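Local coordinates for glycosyl hydrolase, BNR repeat (Ralstonia eutropha, PDB 3B7F), which is probably a hydrolase acting on glycosidic bonds, folded as a seven-bladed beta-propeller, at residues Lys31-Phe35 and Leu47-Leu53; Leu79-Arg85 and Glu95-Pro100; Lys342-Ala348 and His384-Ser390. All blocks are in the same frame, centred on the assembly; numbering follows the deposited sequence.

Contact 1: Lys31-Phe35 and Leu47-Leu53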
loop_
_atom_site.group_PDB
_atom_site.type_symbol
_atom_site.label_atom_id
_atom_site.label_comp_id
_atom_site.label_asym_id
_atom_site.label_seq_id
_atom_site.Cartn_x
_atom_site.Cartn_y
_atom_site.Cartn_z
ATOM N N LYS A 31 -6.276 -16.288 -4.550
ATOM C CA LYS A 31 -6.038 -17.743 -4.537
ATOM C C LYS A 31 -4.577 -18.167 -4.579
ATOM O O LYS A 31 -4.287 -19.300 -4.974
ATOM C CB LYS A 31 -6.825 -18.439 -5.686
ATOM C CG LYS A 31 -8.341 -18.374 -5.543
ATOM C CD LYS A 31 -8.881 -19.250 -4.410
ATOM C CE LYS A 31 -10.373 -19.053 -4.292
ATOM N NZ LYS A 31 -10.888 -19.799 -3.149
ATOM N N GLY A 32 -3.667 -17.298 -4.122
ATOM C CA GLY A 32 -2.244 -17.648 -4.023
ATOM C C GLY A 32 -1.293 -16.512 -4.300
ATOM O O GLY A 32 -1.712 -15.401 -4.651
ATOM N N ALA A 33 -0.013 -16.829 -4.124
ATOM C CA ALA A 33 1.106 -15.944 -4.380
ATOM C C ALA A 33 1.798 -16.370 -5.679
ATOM O O ALA A 33 2.005 -17.561 -5.942
ATOM C CB ALA A 33 2.113 -15.970 -3.225
ATOM N N TRP A 34 2.117 -15.385 -6.505
ATOM C CA TRP A 34 2.891 -15.600 -7.713
ATOM C C TRP A 34 4.045 -14.608 -7.624
ATOM O O TRP A 34 3.979 -13.640 -6.874
ATOM C CB TRP A 34 2.066 -15.410 -8.973
ATOM C CG TRP A 34 1.302 -16.588 -9.465
ATOM C CD1 TRP A 34 1.680 -17.434 -10.467
ATOM C CD2 TRP A 34 0.006 -17.028 -9.040
ATOM N NE1 TRP A 34 0.706 -18.360 -10.688
ATOM C CE2 TRP A 34 -0.332 -18.139 -9.826
ATOM C CE3 TRP A 34 -0.880 -16.619 -8.032
ATOM C CZ2 TRP A 34 -1.519 -18.852 -9.650
ATOM C CZ3 TRP A 34 -2.075 -17.313 -7.875
ATOM C CH2 TRP A 34 -2.386 -18.406 -8.691
ATOM N N PHE A 35 5.105 -14.913 -8.365
ATOM C CA PHE A 35 6.343 -14.165 -8.346
ATOM C C PHE A 35 6.815 -13.980 -9.748
ATOM O O PHE A 35 6.816 -14.943 -10.525
ATOM C CB PHE A 35 7.385 -14.922 -7.549
ATOM C CG PHE A 35 6.998 -15.118 -6.129
ATOM C CD1 PHE A 35 7.295 -14.157 -5.186
ATOM C CD2 PHE A 35 6.279 -16.241 -5.739
ATOM C CE1 PHE A 35 6.899 -14.313 -3.860
ATOM C CE2 PHE A 35 5.897 -16.406 -4.420
ATOM C CZ PHE A 35 6.216 -15.442 -3.480
ATOM N N LEU A 47 7.506 -16.178 -14.790
ATOM C CA LEU A 47 6.485 -16.361 -13.774
ATOM C C LEU A 47 6.713 -17.648 -12.966
ATOM O O LEU A 47 6.824 -18.716 -13.547
ATOM C CB LEU A 47 5.105 -16.436 -14.441
ATOM C CG LEU A 47 3.854 -16.425 -13.555
ATOM C CD1 LEU A 47 3.768 -15.080 -12.779
ATOM C CD2 LEU A 47 2.638 -16.658 -14.387
ATOM N N ARG A 48 6.782 -17.526 -11.641
ATOM C CA ARG A 48 6.832 -18.660 -10.726
ATOM C C ARG A 48 5.586 -18.623 -9.842
ATOM O O ARG A 48 5.123 -17.555 -9.449
ATOM C CB ARG A 48 8.114 -18.642 -9.865
ATOM C CG ARG A 48 8.008 -19.401 -8.476
ATOM C CD ARG A 48 9.359 -19.588 -7.737
ATOM N NE ARG A 48 9.227 -19.367 -6.277
ATOM C CZ ARG A 48 9.576 -18.249 -5.588
ATOM N NH1 ARG A 48 10.115 -17.144 -6.167
ATOM N NH2 ARG A 48 9.396 -18.235 -4.258
ATOM N N GLY A 49 5.070 -19.804 -9.524
ATOM C CA GLY A 49 3.920 -19.985 -8.661
ATOM C C GLY A 49 2.902 -20.872 -9.361
ATOM O O GLY A 49 3.131 -21.284 -10.486
ATOM N N PRO A 50 1.741 -21.118 -8.728
ATOM C CA PRO A 50 1.346 -20.590 -7.414
ATOM C C PRO A 50 2.107 -21.160 -6.208
ATOM O O PRO A 50 2.612 -22.288 -6.251
ATOM C CB PRO A 50 -0.137 -20.993 -7.284
ATOM C CG PRO A 50 -0.324 -22.110 -8.199
ATOM C CD PRO A 50 0.674 -21.924 -9.333
ATOM N N VAL A 51 2.205 -20.324 -5.182
ATOM C CA VAL A 51 2.706 -20.697 -3.889
ATOM C C VAL A 51 1.466 -20.469 -3.007
ATOM O O VAL A 51 0.827 -19.415 -3.086
ATOM C CB VAL A 51 3.948 -19.885 -3.445
ATOM C CG1 VAL A 51 4.379 -20.331 -2.050
ATOM C CG2 VAL A 51 5.110 -20.044 -4.466
ATOM N N PHE A 52 1.129 -21.463 -2.200
ATOM C CA PHE A 52 -0.039 -21.432 -1.326
ATOM C C PHE A 52 -1.329 -21.324 -2.147
ATOM O O PHE A 52 -2.208 -20.534 -1.800
ATOM C CB PHE A 52 0.036 -20.314 -0.244
ATOM C CG PHE A 52 1.082 -20.542 0.801
ATOM C CD1 PHE A 52 0.916 -21.546 1.747
ATOM C CD2 PHE A 52 2.206 -19.741 0.876
ATOM C CE1 PHE A 52 1.869 -21.762 2.721
ATOM C CE2 PHE A 52 3.159 -19.954 1.854
ATOM C CZ PHE A 52 2.994 -20.961 2.767
ATOM N N LEU A 53 -1.424 -22.094 -3.238
ATOM C CA LEU A 53 -2.630 -22.095 -4.082
ATOM C C LEU A 53 -3.821 -22.399 -3.203
ATOM O O LEU A 53 -3.752 -23.291 -2.362
ATOM C CB LEU A 53 -2.560 -23.114 -5.223
ATOM C CG LEU A 53 -3.724 -23.246 -6.234
ATOM C CD1 LEU A 53 -3.892 -22.049 -7.181
ATOM C CD2 LEU A 53 -3.491 -24.490 -7.059
#

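Contact 2: Leu79-Arg85 and Glu95-Pro100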
loop_
_atom_site.group_PDB
_atom_site.type_symbol
_atom_site.label_atom_id
_atom_site.label_comp_id
_atom_site.label_asym_id
_atom_site.label_seq_id
_atom_site.Cartn_x
_atom_site.Cartn_y
_atom_site.Cartn_z
ATOM N N LEU A 79 -5.378 -22.657 9.256
ATOM C CA LEU A 79 -4.638 -21.790 10.210
ATOM C C LEU A 79 -5.352 -20.480 10.647
ATOM O O LEU A 79 -4.946 -19.876 11.662
ATOM C CB LEU A 79 -3.223 -21.425 9.661
ATOM C CG LEU A 79 -2.091 -22.478 9.616
ATOM C CD1 LEU A 79 -0.795 -21.866 9.066
ATOM C CD2 LEU A 79 -1.822 -23.136 10.988
ATOM N N GLY A 80 -6.406 -20.061 9.924
ATOM C CA GLY A 80 -7.055 -18.752 10.157
ATOM C C GLY A 80 -6.111 -17.675 9.598
ATOM O O GLY A 80 -5.277 -17.991 8.751
ATOM N N PRO A 81 -6.219 -16.408 10.056
ATOM C CA PRO A 81 -5.316 -15.369 9.553
ATOM C C PRO A 81 -3.927 -15.495 10.163
ATOM O O PRO A 81 -3.824 -15.706 11.358
ATOM C CB PRO A 81 -5.995 -14.074 9.993
ATOM C CG PRO A 81 -6.747 -14.444 11.200
ATOM C CD PRO A 81 -7.173 -15.869 11.036
ATOM N N THR A 82 -2.883 -15.381 9.340
ATOM C CA THR A 82 -1.498 -15.493 9.786
ATOM C C THR A 82 -0.525 -14.721 8.904
ATOM O O THR A 82 -0.921 -14.070 7.925
ATOM C CB THR A 82 -1.041 -17.005 9.834
ATOM O OG1 THR A 82 0.207 -17.117 10.522
ATOM C CG2 THR A 82 -0.903 -17.635 8.440
ATOM N N VAL A 83 0.752 -14.786 9.290
ATOM C CA VAL A 83 1.867 -14.260 8.527
ATOM C C VAL A 83 2.857 -15.409 8.301
ATOM O O VAL A 83 3.278 -16.075 9.255
ATOM C CB VAL A 83 2.583 -13.082 9.238
ATOM C CG1 VAL A 83 3.711 -12.557 8.368
ATOM C CG2 VAL A 83 1.604 -11.945 9.558
ATOM N N PHE A 84 3.186 -15.675 7.044
ATOM C CA PHE A 84 4.233 -16.651 6.715
ATOM C C PHE A 84 5.546 -15.887 6.559
ATOM O O PHE A 84 5.536 -14.737 6.107
ATOM C CB PHE A 84 3.936 -17.420 5.433
ATOM C CG PHE A 84 2.752 -18.340 5.529
ATOM C CD1 PHE A 84 2.894 -19.607 6.081
ATOM C CD2 PHE A 84 1.497 -17.944 5.040
ATOM C CE1 PHE A 84 1.803 -20.478 6.158
ATOM C CE2 PHE A 84 0.412 -18.797 5.114
ATOM C CZ PHE A 84 0.558 -20.070 5.684
ATOM N N ARG A 85 6.655 -16.502 6.963
ATOM C CA ARG A 85 7.970 -15.879 6.858
ATOM C C ARG A 85 8.898 -16.776 6.052
ATOM O O ARG A 85 8.787 -17.998 6.096
ATOM C CB ARG A 85 8.571 -15.595 8.252
ATOM C CG ARG A 85 9.425 -16.713 8.883
ATOM C CD ARG A 85 9.711 -16.494 10.389
ATOM N NE ARG A 85 8.579 -17.024 11.122
ATOM C CZ ARG A 85 8.506 -18.182 11.788
ATOM N NH1 ARG A 85 9.547 -19.007 11.960
ATOM N NH2 ARG A 85 7.343 -18.496 12.350
ATOM N N GLU A 95 4.677 -20.570 8.926
ATOM C CA GLU A 95 3.603 -19.817 9.581
ATOM C C GLU A 95 4.085 -19.238 10.918
ATOM O O GLU A 95 4.971 -19.809 11.551
ATOM C CB GLU A 95 2.304 -20.666 9.757
ATOM C CG GLU A 95 2.290 -21.828 10.796
ATOM C CD GLU A 95 3.215 -23.013 10.476
ATOM O OE1 GLU A 95 3.647 -23.169 9.298
ATOM O OE2 GLU A 95 3.518 -23.786 11.423
ATOM N N ALA A 96 3.495 -18.103 11.314
ATOM C CA ALA A 96 3.800 -17.418 12.584
ATOM C C ALA A 96 3.575 -18.342 13.770
ATOM O O ALA A 96 2.606 -19.104 13.768
ATOM C CB ALA A 96 2.941 -16.142 12.756
ATOM N N THR A 97 4.469 -18.297 14.760
ATOM C CA THR A 97 4.263 -19.078 15.980
ATOM C C THR A 97 3.133 -18.351 16.728
ATOM O O THR A 97 2.205 -19.013 17.232
ATOM C CB THR A 97 5.555 -19.317 16.799
ATOM O OG1 THR A 97 6.122 -18.082 17.234
ATOM C CG2 THR A 97 6.565 -20.050 15.957
ATOM N N ARG A 98 3.166 -17.008 16.724
ATOM C CA ARG A 98 2.105 -16.178 17.309
ATOM C C ARG A 98 1.667 -15.097 16.293
ATOM O O ARG A 98 2.234 -14.002 16.266
ATOM C CB ARG A 98 2.570 -15.536 18.616
ATOM C CG ARG A 98 1.506 -14.678 19.319
ATOM C CD ARG A 98 2.102 -13.877 20.471
ATOM N NE ARG A 98 1.135 -12.883 20.961
ATOM C CZ ARG A 98 1.390 -11.910 21.845
ATOM N NH1 ARG A 98 2.610 -11.734 22.370
ATOM N NH2 ARG A 98 0.406 -11.075 22.193
ATOM N N PRO A 99 0.641 -15.388 15.465
ATOM C CA PRO A 99 0.205 -14.346 14.535
ATOM C C PRO A 99 -0.598 -13.242 15.242
ATOM O O PRO A 99 -0.971 -13.420 16.391
ATOM C CB PRO A 99 -0.675 -15.117 13.554
ATOM C CG PRO A 99 -1.244 -16.231 14.369
ATOM C CD PRO A 99 -0.134 -16.632 15.284
ATOM N N PRO A 100 -0.831 -12.094 14.568
ATOM C CA PRO A 100 -1.642 -11.025 15.141
ATOM C C PRO A 100 -3.023 -11.471 15.668
ATOM O O PRO A 100 -3.787 -12.123 14.957
ATOM C CB PRO A 100 -1.809 -10.065 13.952
ATOM C CG PRO A 100 -0.561 -10.215 13.203
ATOM C CD PRO A 100 -0.308 -11.694 13.241
HETATM O O HOH W 1 -3.287 -13.010 12.325
HETATM O O HOH W 2 -0.292 -19.601 11.958
#

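Contact 3: Lys342-Ala348 and His384-Ser390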
loop_
_atom_site.group_PDB
_atom_site.type_symbol
_atom_site.label_atom_id
_atom_site.label_comp_id
_atom_site.label_asym_id
_atom_site.label_seq_id
_atom_site.Cartn_x
_atom_site.Cartn_y
_atom_site.Cartn_z
ATOM N N LYS A 342 -6.261 -2.078 -7.103
ATOM C CA LYS A 342 -6.446 -1.894 -5.661
ATOM C C LYS A 342 -5.230 -1.143 -5.054
ATOM O O LYS A 342 -4.220 -0.922 -5.750
ATOM C CB LYS A 342 -6.729 -3.240 -4.975
ATOM C CG LYS A 342 -8.145 -3.834 -5.172
ATOM C CD LYS A 342 -8.144 -5.292 -4.693
ATOM C CE LYS A 342 -9.448 -5.778 -4.051
ATOM N NZ LYS A 342 -10.644 -5.718 -4.867
ATOM N N ARG A 343 -5.364 -0.748 -3.776
ATOM C CA ARG A 343 -4.375 0.098 -3.042
ATOM C C ARG A 343 -2.949 -0.337 -3.055
ATOM O O ARG A 343 -2.073 0.513 -3.110
ATOM C CB ARG A 343 -4.605 0.079 -1.545
ATOM C CG ARG A 343 -5.796 0.572 -1.068
ATOM C CD ARG A 343 -6.129 -0.120 0.244
ATOM N NE ARG A 343 -7.569 0.060 0.265
ATOM C CZ ARG A 343 -8.236 0.901 1.013
ATOM N NH1 ARG A 343 -7.667 1.600 1.955
ATOM N NH2 ARG A 343 -9.532 0.978 0.845
ATOM N N GLN A 344 -2.740 -1.640 -2.835
ATOM C CA GLN A 344 -1.411 -2.231 -2.763
ATOM C C GLN A 344 -0.995 -2.818 -4.098
ATOM O O GLN A 344 0.090 -3.390 -4.203
ATOM C CB GLN A 344 -1.383 -3.334 -1.706
ATOM C CG GLN A 344 -1.604 -2.868 -0.269
ATOM C CD GLN A 344 -2.172 -3.976 0.589
ATOM O OE1 GLN A 344 -3.243 -4.490 0.276
ATOM N NE2 GLN A 344 -1.456 -4.357 1.675
ATOM N N ALA A 345 -1.825 -2.665 -5.118
ATOM C CA ALA A 345 -1.567 -3.268 -6.430
ATOM C C ALA A 345 -0.728 -2.431 -7.434
ATOM O O ALA A 345 -0.653 -2.801 -8.608
ATOM C CB ALA A 345 -2.903 -3.749 -7.045
HETATM N N MSE A 346 -0.132 -1.312 -7.008
HETATM C CA MSE A 346 0.874 -0.584 -7.805
HETATM C C MSE A 346 2.162 -0.554 -7.020
HETATM O O MSE A 346 2.123 -0.436 -5.805
HETATM C CB MSE A 346 0.572 0.880 -8.102
HETATM C CG MSE A 346 -0.418 1.125 -9.141
HETATM SE SE MSE A 346 -0.124 2.827 -10.045
HETATM C CE MSE A 346 -0.382 3.845 -8.506
ATOM N N THR A 347 3.291 -0.625 -7.730
ATOM C CA THR A 347 4.611 -0.542 -7.124
ATOM C C THR A 347 5.584 -0.002 -8.156
ATOM O O THR A 347 5.272 0.078 -9.356
ATOM C CB THR A 347 5.089 -1.920 -6.613
ATOM O OG1 THR A 347 6.236 -1.779 -5.773
ATOM C CG2 THR A 347 5.401 -2.866 -7.781
ATOM N N ALA A 348 6.755 0.370 -7.672
ATOM C CA ALA A 348 7.787 0.897 -8.531
ATOM C C ALA A 348 9.123 0.323 -8.080
ATOM O O ALA A 348 9.265 -0.063 -6.929
ATOM C CB ALA A 348 7.764 2.463 -8.514
ATOM N N HIS A 384 -7.713 -12.822 -9.001
ATOM C CA HIS A 384 -7.922 -11.448 -8.505
ATOM C C HIS A 384 -6.722 -10.925 -7.690
ATOM O O HIS A 384 -6.450 -11.428 -6.613
ATOM C CB HIS A 384 -9.214 -11.504 -7.659
ATOM C CG HIS A 384 -9.651 -10.209 -7.037
ATOM N ND1 HIS A 384 -10.837 -9.591 -7.385
ATOM C CD2 HIS A 384 -9.103 -9.448 -6.057
ATOM C CE1 HIS A 384 -10.981 -8.494 -6.665
ATOM N NE2 HIS A 384 -9.942 -8.379 -5.858
ATOM N N ILE A 385 -6.036 -9.888 -8.190
ATOM C CA ILE A 385 -4.836 -9.339 -7.545
ATOM C C ILE A 385 -5.129 -8.259 -6.472
ATOM O O ILE A 385 -5.774 -7.227 -6.738
ATOM C CB ILE A 385 -3.822 -8.788 -8.611
ATOM C CG1 ILE A 385 -3.388 -9.897 -9.592
ATOM C CG2 ILE A 385 -2.604 -8.165 -7.942
ATOM C CD1 ILE A 385 -2.777 -9.376 -11.004
ATOM N N TYR A 386 -4.638 -8.532 -5.264
ATOM C CA TYR A 386 -4.707 -7.629 -4.095
ATOM C C TYR A 386 -3.470 -6.711 -4.001
ATOM O O TYR A 386 -3.620 -5.515 -3.794
ATOM C CB TYR A 386 -4.846 -8.397 -2.759
ATOM C CG TYR A 386 -6.196 -9.016 -2.494
ATOM C CD1 TYR A 386 -7.324 -8.224 -2.390
ATOM C CD2 TYR A 386 -6.351 -10.369 -2.281
ATOM C CE1 TYR A 386 -8.583 -8.772 -2.134
ATOM C CE2 TYR A 386 -7.623 -10.927 -2.009
ATOM C CZ TYR A 386 -8.731 -10.120 -1.952
ATOM O OH TYR A 386 -10.008 -10.599 -1.683
ATOM N N ALA A 387 -2.278 -7.264 -4.227
ATOM C CA ALA A 387 -1.038 -6.523 -4.071
ATOM C C ALA A 387 0.058 -6.936 -5.034
ATOM O O ALA A 387 0.164 -8.100 -5.403
ATOM C CB ALA A 387 -0.516 -6.693 -2.631
ATOM N N VAL A 388 0.889 -5.954 -5.400
ATOM C CA VAL A 388 2.053 -6.145 -6.256
ATOM C C VAL A 388 3.103 -5.291 -5.584
ATOM O O VAL A 388 2.836 -4.145 -5.277
ATOM C CB VAL A 388 1.839 -5.720 -7.709
ATOM C CG1 VAL A 388 3.104 -5.980 -8.523
ATOM C CG2 VAL A 388 0.631 -6.452 -8.324
ATOM N N GLN A 389 4.261 -5.885 -5.323
ATOM C CA GLN A 389 5.350 -5.260 -4.630
ATOM C C GLN A 389 6.694 -5.583 -5.293
ATOM O O GLN A 389 6.980 -6.730 -5.593
ATOM C CB GLN A 389 5.321 -5.799 -3.213
ATOM C CG GLN A 389 6.319 -5.243 -2.260
ATOM C CD GLN A 389 6.049 -3.809 -1.839
ATOM O OE1 GLN A 389 4.963 -3.482 -1.375
ATOM N NE2 GLN A 389 7.070 -2.968 -1.946
ATOM N N SER A 390 7.520 -4.570 -5.510
ATOM C CA SER A 390 8.870 -4.792 -6.029
ATOM C C SER A 390 9.793 -5.382 -4.942
ATOM O O SER A 390 9.558 -5.215 -3.733
ATOM C CB SER A 390 9.470 -3.514 -6.596
ATOM O OG SER A 390 9.481 -2.477 -5.638
HETATM O O HOH W 3 -5.780 -4.813 -8.122
HETATM O O HOH W 4 -4.864 -3.825 -1.986
HETATM O O HOH W 5 2.379 -2.042 -3.768
#

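Contact 1: Lys31-Phe35 and Leu47-Leu53
W34 and F35 meet R48 and P50 across the outer hairpin of a propeller blade, where strand 32-35 runs antiparallel to strand 47-51 (167° between their directions). A33 pairs with V51 through two backbone hydrogen bonds, the one from A33 N to V51 O measuring 2.9 Å. F35 pairs with R48 in the same way, R48 N reaching F35 O at 2.8 Å. Between these two pairs the outer strand has one residue more than the inner one, so the register slips by one: a beta bulge at G49 and P50, opposite W34.

The tight side carries A33, F35 and V51, and M72 of strand 70-75 packs on the first two of these. Here V51 CG2 meets the edge of the F35 ring, 3.7 Å from CE2; it stands anti to its own carbonyl carbon, and the two side chains cross at about a right angle.

The other side is more open to solvent, with L47, P50 and L53 as its exposed residues, yet W34 is buried among them. P50, which follows a cis peptide bond, lies alongside the indole and presents CB over the face of the six-membered ring, a CH-pi contact of 3.8 Å to the centroid. G49, lacking a side chain, lets its CA sit off-centre over the five-membered ring. L47 and L53 make more distant contacts with the indole than P50 CB does, L47 CD1 standing 3.9 Å from W34 CD1 and L53 CD1 4.2 Å from W34 CH2.

R48 is only partly exposed. Its chain, bent at chi3 (139°), folds back to lay the guanidinium flat on F35, with the planes 7° apart, a stacked cation-pi pair in which NH1 lies 3.7 Å from F35 CG.

Contact 2: Leu79-Arg85 and Glu95-Pro100
T82 OG1 has water 2 at 2.9 Å and two carbons of the facing segment close by. Turned opposite its own backbone N (chi1 -168°), OG1 of T82 points at the chain beyond E95, where A96 CB lies 3.7 Å from it. P99 CB comes equally near, 3.7 Å from T82 OG1. Water 2 reaches on, weakly, to A96 O, so solvent also ties the strand to this chain. One backbone bond crosses here: A96 N donates to V83 O at 2.9 Å, a weak bond because the angle at the hydrogen is only 123°.

A second, sounder water link lies farther along. Water 1 donates to P100 O at 2.8 Å and more weakly to P81 O, linking P81, at the start of the strand, to P100.

The setting is the outer edge of a four-stranded antiparallel propeller blade. Strand 81-86 is followed by the short strand 94-95, with F84 and E95 forming a non-hydrogen-bonded pair, after which the chain leaves the sheet on its way to strand 116-122 of the next blade. W150 packs on both V83 and P100.

E95 CB is met by two side chains. F84 crosses the glutamate obliquely, CE1 at 3.6 Å from E95 CB, while L79 CD1 closes on the same CB at 3.4 Å, the leucine crossing the glutamate at about a right angle. One face of the F84 ring has T82 CG2 above it, toward the rim.

R85 bends at chi3 (85°) to bring NH2 back beside the backbone of E95-T97. NH2 of R85 stands 2.8 Å from E95 O, but at an angle too poor for a hydrogen bond, and A96 CA and T97 N lie at the guanidinium edge, near its plane.

Contact 3: Lys342-Ala348 and His384-Ser390
At the seam between two blades of the propeller, near the centre of the molecule, strand 346-348 and the loop before it lie against strand 385-390, K342 reaching H384 and T347 reaching S390. Strands 346-348 and 385-390 run parallel, 1° apart in direction, but their axes are 5.6 Å apart, and the seam is held by scattered bonds and water.

K342 opens a type I turn that runs to A345; its side chain bends at chi3 and chi4 to carry NZ to H384 NE2 at 2.9 Å. It donates almost in the imidazole plane, 7° out of it. The side chains of K342 and Y386 run side by side, K342 CE 3.6 Å from Y386 CD1.

Farther along, V388 N donates to Q344 O at 2.9 Å, a nearly straight bond (169°) although the donor is tilted from the carbonyl plane. Q344 CB packs on A387 CB, while its amide NE2 bonds to F118 O. Water 4 takes the N-H of Q344 and donates to Q344 OE1 and Y386 O, and water 3 joins K342 N to I385 O in the same manner.

S390 secures the last residues twice. Its N-H meets T347 OG1 at 3.1 Å, and its hydroxyl, set between the backbone N and carbonyl carbon, donates to A348 O at 2.7 Å from above the carbonyl plane.

Y386 and A387 form a classic bulge facing A28 of strand 24-29, on which the C-terminal strand completes a blade begun by the N-terminal strands, the Velcro closure of beta-propellers.

In the fold
The contacts follow one another along the chain: two lie at the rim of the seven-bladed propeller and the third near its centre, where the ring is closed. Contact 1 lies in the outer hairpin of the blade whose innermost strand, 385-391, belongs to contact 3, so residues from the two ends of the chain share one sheet; their centres are about 14 Å apart, with nearest atoms about 5 Å apart. Contact 2 is on the outer edge of the next blade, its centre about 18 Å from that of contact 1, and there F52 and F84 stack, CZ to CD1 3.6 Å, joining neighbouring blades. Contacts 2 and 3 do not touch, their centres about 21 Å apart.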